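Local coordinates for protein trimeric intracellular cation channel type 1B.2 (Caenorhabditis elegans, PDB 5EIK) that forms a homotrimeric potassium channel of intracellular membranes, binds PIP2 and may supply counter-ion current during calcium release from internal stores, at the interface of chains A and B. Numbering follows the deposited sequence. Chains: chain A/B, Uncharacterized protein Y57A10A.28.

Contact 1: the interface of chains A and B. Residues chain A 178-180; chain B 181, 183-185.
The indole of B:Trp181 meets A:Gly179 with its outer edge. CZ2, on the six-membered ring, lies 3.9 Å from A:Gly179 CA, which sits only a little off the ring plane. The CG of B:Trp181 is anti to the backbone N (chi1 -166°), and this points the six-membered ring at chain A. From within chain B, the pyrrolidine of B:Pro183 lies over the rim of one face of that ring. Its N is nearly above CZ3, and its CG and CD reach past the edge.

The second flat group is the carboxamide of B:Asn185. A:Gly179 O lies over one of its faces, 4.2 Å from B:Asn185 CG. At the oxygen end, near the plane of the amide, comes the methyl of A:Thr180, with CG2 3.5 Å from B:Asn185 OD1. The two side chains cross at about a right angle. B:Asn185 is poorly ordered, so the exact placement of the amide is doubtful.

The directional link is in the backbone. B:Thr184 N donates to A:Gly179 O at 2.9 Å, nearly straight at 165°. The N-H lies in the carbonyl plane and uses a lone pair. B:Pro183 stands beside the same oxygen, its CB 3.5 Å from A:Gly179 O. The methyl of B:Thr184, CG2, packs on A:Gly179 CA at 3.6 Å. B:Thr184 is poorly ordered as well, and its side-chain placement should be read with care.

A:Gly179 is therefore met by tryptophan, proline, threonine and asparagine of the neighbour. With no side chain of its own, it offers them a methylene and a carbonyl.

The site is a loop-to-loop patch of the homotrimer interface. The start of the loop between helices 167-177 and 194-209 of one subunit docks against a slightly later stretch of the same loop in the next. It probably lies on the cytoplasmic side and helps to hold neighbouring subunits together there.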
ATOM      1  N   ARG A 178      -1.836 -10.558   9.347  1.00 46.54           N
ATOM      2  CA  ARG A 178      -1.934 -11.673  10.284  1.00 51.20           C
ATOM      3  C   ARG A 178      -1.812 -11.191  11.723  1.00 52.25           C
ATOM      4  O   ARG A 178      -1.897 -11.986  12.655  1.00 55.48           O
ATOM      5  CB  ARG A 178      -0.853 -12.729  10.018  1.00 49.05           C
ATOM      6  CG  ARG A 178      -1.183 -13.712   8.901  1.00 55.87           C
ATOM      7  CD  ARG A 178      -0.404 -15.000   9.101  1.00 61.55           C
ATOM      8  NE  ARG A 178       1.034 -14.761   9.115  1.00 59.23           N
ATOM      9  CZ  ARG A 178       1.779 -14.659   8.021  1.00 61.70           C
ATOM     10  NH1 ARG A 178       1.222 -14.782   6.821  1.00 51.91           N
ATOM     11  NH2 ARG A 178       3.080 -14.419   8.127  1.00 58.17           N
ATOM     12  N   GLY A 179      -1.594  -9.892  11.893  1.00 51.60           N
ATOM     13  CA  GLY A 179      -1.476  -9.324  13.222  1.00 49.03           C
ATOM     14  C   GLY A 179      -0.230  -9.695  14.008  1.00 51.09           C
ATOM     15  O   GLY A 179      -0.240  -9.640  15.235  1.00 53.25           O
ATOM     16  N   THR A 180       0.857 -10.039  13.327  1.00 47.68           N
ATOM     17  CA  THR A 180       2.067 -10.424  14.040  1.00 52.22           C
ATOM     18  C   THR A 180       3.273  -9.510  13.854  1.00 54.08           C
ATOM     19  O   THR A 180       4.293  -9.690  14.522  1.00 54.83           O
ATOM     20  CB  THR A 180       2.494 -11.849  13.654  1.00 58.68           C
ATOM     21  OG1 THR A 180       2.785 -11.895  12.252  1.00 60.69           O
ATOM     22  CG2 THR A 180       1.381 -12.841  13.982  1.00 47.86           C
TER
ATOM     23  N   TRP B 181      -1.704   1.020  15.712  1.00 52.22           N
ATOM     24  CA  TRP B 181      -1.592  -0.396  15.375  1.00 46.95           C
ATOM     25  C   TRP B 181      -0.688  -1.156  16.334  1.00 51.96           C
ATOM     26  O   TRP B 181       0.333  -0.642  16.795  1.00 55.83           O
ATOM     27  CB  TRP B 181      -1.062  -0.603  13.952  1.00 46.48           C
ATOM     28  CG  TRP B 181      -1.245  -2.028  13.468  1.00 39.46           C
ATOM     29  CD1 TRP B 181      -2.334  -2.538  12.817  1.00 37.59           C
ATOM     30  CD2 TRP B 181      -0.346  -3.128  13.669  1.00 31.81           C
ATOM     31  NE1 TRP B 181      -2.170  -3.884  12.603  1.00 41.89           N
ATOM     32  CE2 TRP B 181      -0.962  -4.275  13.114  1.00 32.48           C
ATOM     33  CE3 TRP B 181       0.913  -3.262  14.263  1.00 33.16           C
ATOM     34  CZ2 TRP B 181      -0.359  -5.536  13.139  1.00 36.88           C
ATOM     35  CZ3 TRP B 181       1.515  -4.517  14.289  1.00 38.72           C
ATOM     36  CH2 TRP B 181       0.875  -5.637  13.727  1.00 42.29           C
ATOM     37  N   PRO B 183       0.257  -5.627  17.461  1.00 59.32           N
ATOM     38  CA  PRO B 183       0.003  -7.043  17.192  1.00 66.28           C
ATOM     39  C   PRO B 183      -1.317  -7.479  17.815  1.00 73.98           C
ATOM     40  O   PRO B 183      -1.850  -6.802  18.694  1.00 79.00           O
ATOM     41  CB  PRO B 183       1.202  -7.730  17.833  1.00 63.17           C
ATOM     42  CG  PRO B 183       2.287  -6.728  17.650  1.00 51.60           C
ATOM     43  CD  PRO B 183       1.602  -5.437  18.026  1.00 53.70           C
ATOM     44  N   THR B 184      -1.846  -8.604  17.356  1.00 84.52           N
ATOM     45  CA  THR B 184      -3.102  -9.110  17.885  1.00100.04           C
ATOM     46  C   THR B 184      -2.897 -10.542  18.374  1.00109.09           C
ATOM     47  O   THR B 184      -3.809 -11.368  18.323  1.00111.53           O
ATOM     48  CB  THR B 184      -4.210  -9.075  16.804  1.00101.30           C
ATOM     49  OG1 THR B 184      -5.484  -9.301  17.419  1.00106.02           O
ATOM     50  CG2 THR B 184      -3.965 -10.144  15.742  1.00103.34           C
ATOM     51  N   ASN B 185      -1.695 -10.814  18.873  1.00119.06           N
ATOM     52  CA  ASN B 185      -1.329 -12.139  19.359  1.00131.57           C
ATOM     53  C   ASN B 185      -2.109 -12.686  20.558  1.00137.43           C
ATOM     54  O   ASN B 185      -1.735 -12.474  21.713  1.00138.60           O
ATOM     55  CB  ASN B 185       0.171 -12.181  19.680  1.00134.24           C
ATOM     56  CG  ASN B 185       1.038 -11.970  18.452  1.00133.92           C
ATOM     57  OD1 ASN B 185       0.891 -12.668  17.448  1.00134.48           O
ATOM     58  ND2 ASN B 185       1.952 -11.009  18.528  1.00132.26           N
TER

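Contact 2: the interface of chains A and B. Residues chain A 86, 89; chain B 80, 149, 155, 158.
A:Ile86 presses its branched side chain against the two methyls of B:Val155. The two side chains cross obliquely. CG1 of A:Ile86 lies 3.8 Å from CG1 of B:Val155, and CG2 lies 3.9 Å from the same methyl. B:Val155 has CG1 anti to its backbone N (chi1 175°), and both its methyls face the isoleucine. The chi1 of A:Ile86 is -132°, away from a staggered value, which suggests some strain in this fit. Its tip, CD1, turns to B:Leu80 and comes 4.1 Å from CB. On the other branch, CG2 lies over the rim of the B:Tyr149 ring, near CE2, at a looser 4.5 Å. An alanine at A:Ile86 would probably open a gap over B:Val155 and leave its CG1 methyl without the isoleucine carbons that pack on it.

A:Leu89, in the 3-10 helix 87-90, flanks the isoleucine. It points at B:Leu158 tip to tip. The two CD1 methyls are modelled too close for normal packing, so their exact spacing is doubtful. A:Leu89 CB also lies 4.1 Å from B:Val155 CG2. The patch is thus an apolar part of the trimer interface, where a probably lumenal loop of one subunit sits on helices 72-81 and 153-165 of the next.

Near the end of helix 72-81, A:Ile86 N donates to B:Leu80 O at 3.1 Å, in the carbonyl plane but bent, with 142° at the hydrogen.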
ATOM      1  N   ILE A  86      -3.543  -7.340  -9.898  1.00 42.82           N
ATOM      2  CA  ILE A  86      -4.076  -8.664 -10.101  1.00 36.60           C
ATOM      3  C   ILE A  86      -3.450  -9.429 -11.275  1.00 43.33           C
ATOM      4  O   ILE A  86      -3.534 -10.657 -11.335  1.00 41.78           O
ATOM      5  CB  ILE A  86      -5.627  -8.548 -10.269  1.00 38.06           C
ATOM      6  CG1 ILE A  86      -6.307  -9.574  -9.386  1.00 40.13           C
ATOM      7  CG2 ILE A  86      -6.043  -8.684 -11.738  1.00 36.07           C
ATOM      8  CD1 ILE A  86      -5.933  -9.435  -7.944  1.00 42.20           C
ATOM      9  N   LEU A  89      -2.038 -13.182 -11.477  1.00 55.86           N
ATOM     10  CA  LEU A  89      -2.996 -14.278 -11.332  1.00 59.39           C
ATOM     11  C   LEU A  89      -3.578 -14.779 -12.643  1.00 61.10           C
ATOM     12  O   LEU A  89      -4.406 -15.687 -12.654  1.00 65.74           O
ATOM     13  CB  LEU A  89      -4.141 -13.856 -10.417  1.00 62.58           C
ATOM     14  CG  LEU A  89      -3.732 -13.413  -9.016  1.00 65.30           C
ATOM     15  CD1 LEU A  89      -4.975 -13.054  -8.238  1.00 72.55           C
ATOM     16  CD2 LEU A  89      -2.965 -14.520  -8.314  1.00 64.30           C
TER
ATOM     17  N   LEU B  80      -6.895  -3.531  -6.643  1.00 34.81           N
ATOM     18  CA  LEU B  80      -6.606  -4.801  -7.300  1.00 34.27           C
ATOM     19  C   LEU B  80      -6.693  -4.746  -8.820  1.00 36.20           C
ATOM     20  O   LEU B  80      -5.898  -5.376  -9.518  1.00 37.74           O
ATOM     21  CB  LEU B  80      -7.551  -5.890  -6.790  1.00 33.17           C
ATOM     22  CG  LEU B  80      -7.524  -6.172  -5.287  1.00 44.22           C
ATOM     23  CD1 LEU B  80      -8.530  -7.262  -4.990  1.00 42.83           C
ATOM     24  CD2 LEU B  80      -6.120  -6.584  -4.843  1.00 34.34           C
ATOM     25  N   TYR B 149     -12.277  -9.411 -17.016  1.00 50.41           N
ATOM     26  CA  TYR B 149     -11.461 -10.608 -17.224  1.00 46.59           C
ATOM     27  C   TYR B 149     -12.353 -11.845 -17.278  1.00 46.14           C
ATOM     28  O   TYR B 149     -12.392 -12.647 -16.341  1.00 40.61           O
ATOM     29  CB  TYR B 149     -10.446 -10.740 -16.089  1.00 51.81           C
ATOM     30  CG  TYR B 149      -9.523  -9.555 -16.000  1.00 55.54           C
ATOM     31  CD1 TYR B 149      -8.509  -9.370 -16.938  1.00 56.10           C
ATOM     32  CD2 TYR B 149      -9.695  -8.588 -15.012  1.00 54.82           C
ATOM     33  CE1 TYR B 149      -7.690  -8.246 -16.899  1.00 56.49           C
ATOM     34  CE2 TYR B 149      -8.881  -7.460 -14.963  1.00 57.60           C
ATOM     35  CZ  TYR B 149      -7.882  -7.294 -15.912  1.00 59.83           C
ATOM     36  OH  TYR B 149      -7.090  -6.169 -15.887  1.00 65.53           O
ATOM     37  N   VAL B 155      -9.384 -14.198 -10.267  1.00 32.30           N
ATOM     38  CA  VAL B 155      -9.515 -12.756 -10.130  1.00 37.02           C
ATOM     39  C   VAL B 155     -10.960 -12.396  -9.762  1.00 40.35           C
ATOM     40  O   VAL B 155     -11.203 -11.568  -8.879  1.00 36.52           O
ATOM     41  CB  VAL B 155      -9.136 -12.036 -11.436  1.00 45.96           C
ATOM     42  CG1 VAL B 155      -9.395 -10.549 -11.307  1.00 40.63           C
ATOM     43  CG2 VAL B 155      -7.674 -12.272 -11.749  1.00 45.75           C
ATOM     44  N   LEU B 158     -11.514 -13.230  -6.038  1.00 28.67           N
ATOM     45  CA  LEU B 158     -10.814 -12.294  -5.170  1.00 28.65           C
ATOM     46  C   LEU B 158     -11.457 -10.909  -5.166  1.00 30.48           C
ATOM     47  O   LEU B 158     -11.573 -10.271  -4.119  1.00 29.22           O
ATOM     48  CB  LEU B 158      -9.342 -12.211  -5.576  1.00 39.13           C
ATOM     49  CG  LEU B 158      -8.634 -13.562  -5.446  1.00 45.18           C
ATOM     50  CD1 LEU B 158      -7.215 -13.462  -5.980  1.00 43.49           C
ATOM     51  CD2 LEU B 158      -8.646 -14.002  -3.982  1.00 40.59           C
TER

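Contacts 1 and 2 belong to one interface between neighbouring subunits, with C-alpha centres about 26 Å apart. They share no residue. Contact 1 joins loops on the probable cytoplasmic side, while contact 2 seats a probable lumenal loop on membrane helices. Subunits are thus probably tied near both sides of the membrane. The interface is not an exact two-fold; contact 1 pairs different residues of the same loop, and contact 2 pairs different elements, as expected in a cyclic trimer. The two patches bury similar areas; contact 1 includes poorly ordered residues, and contact 2 is mainly apolar. Their backbone bonds run in opposite directions between the chains.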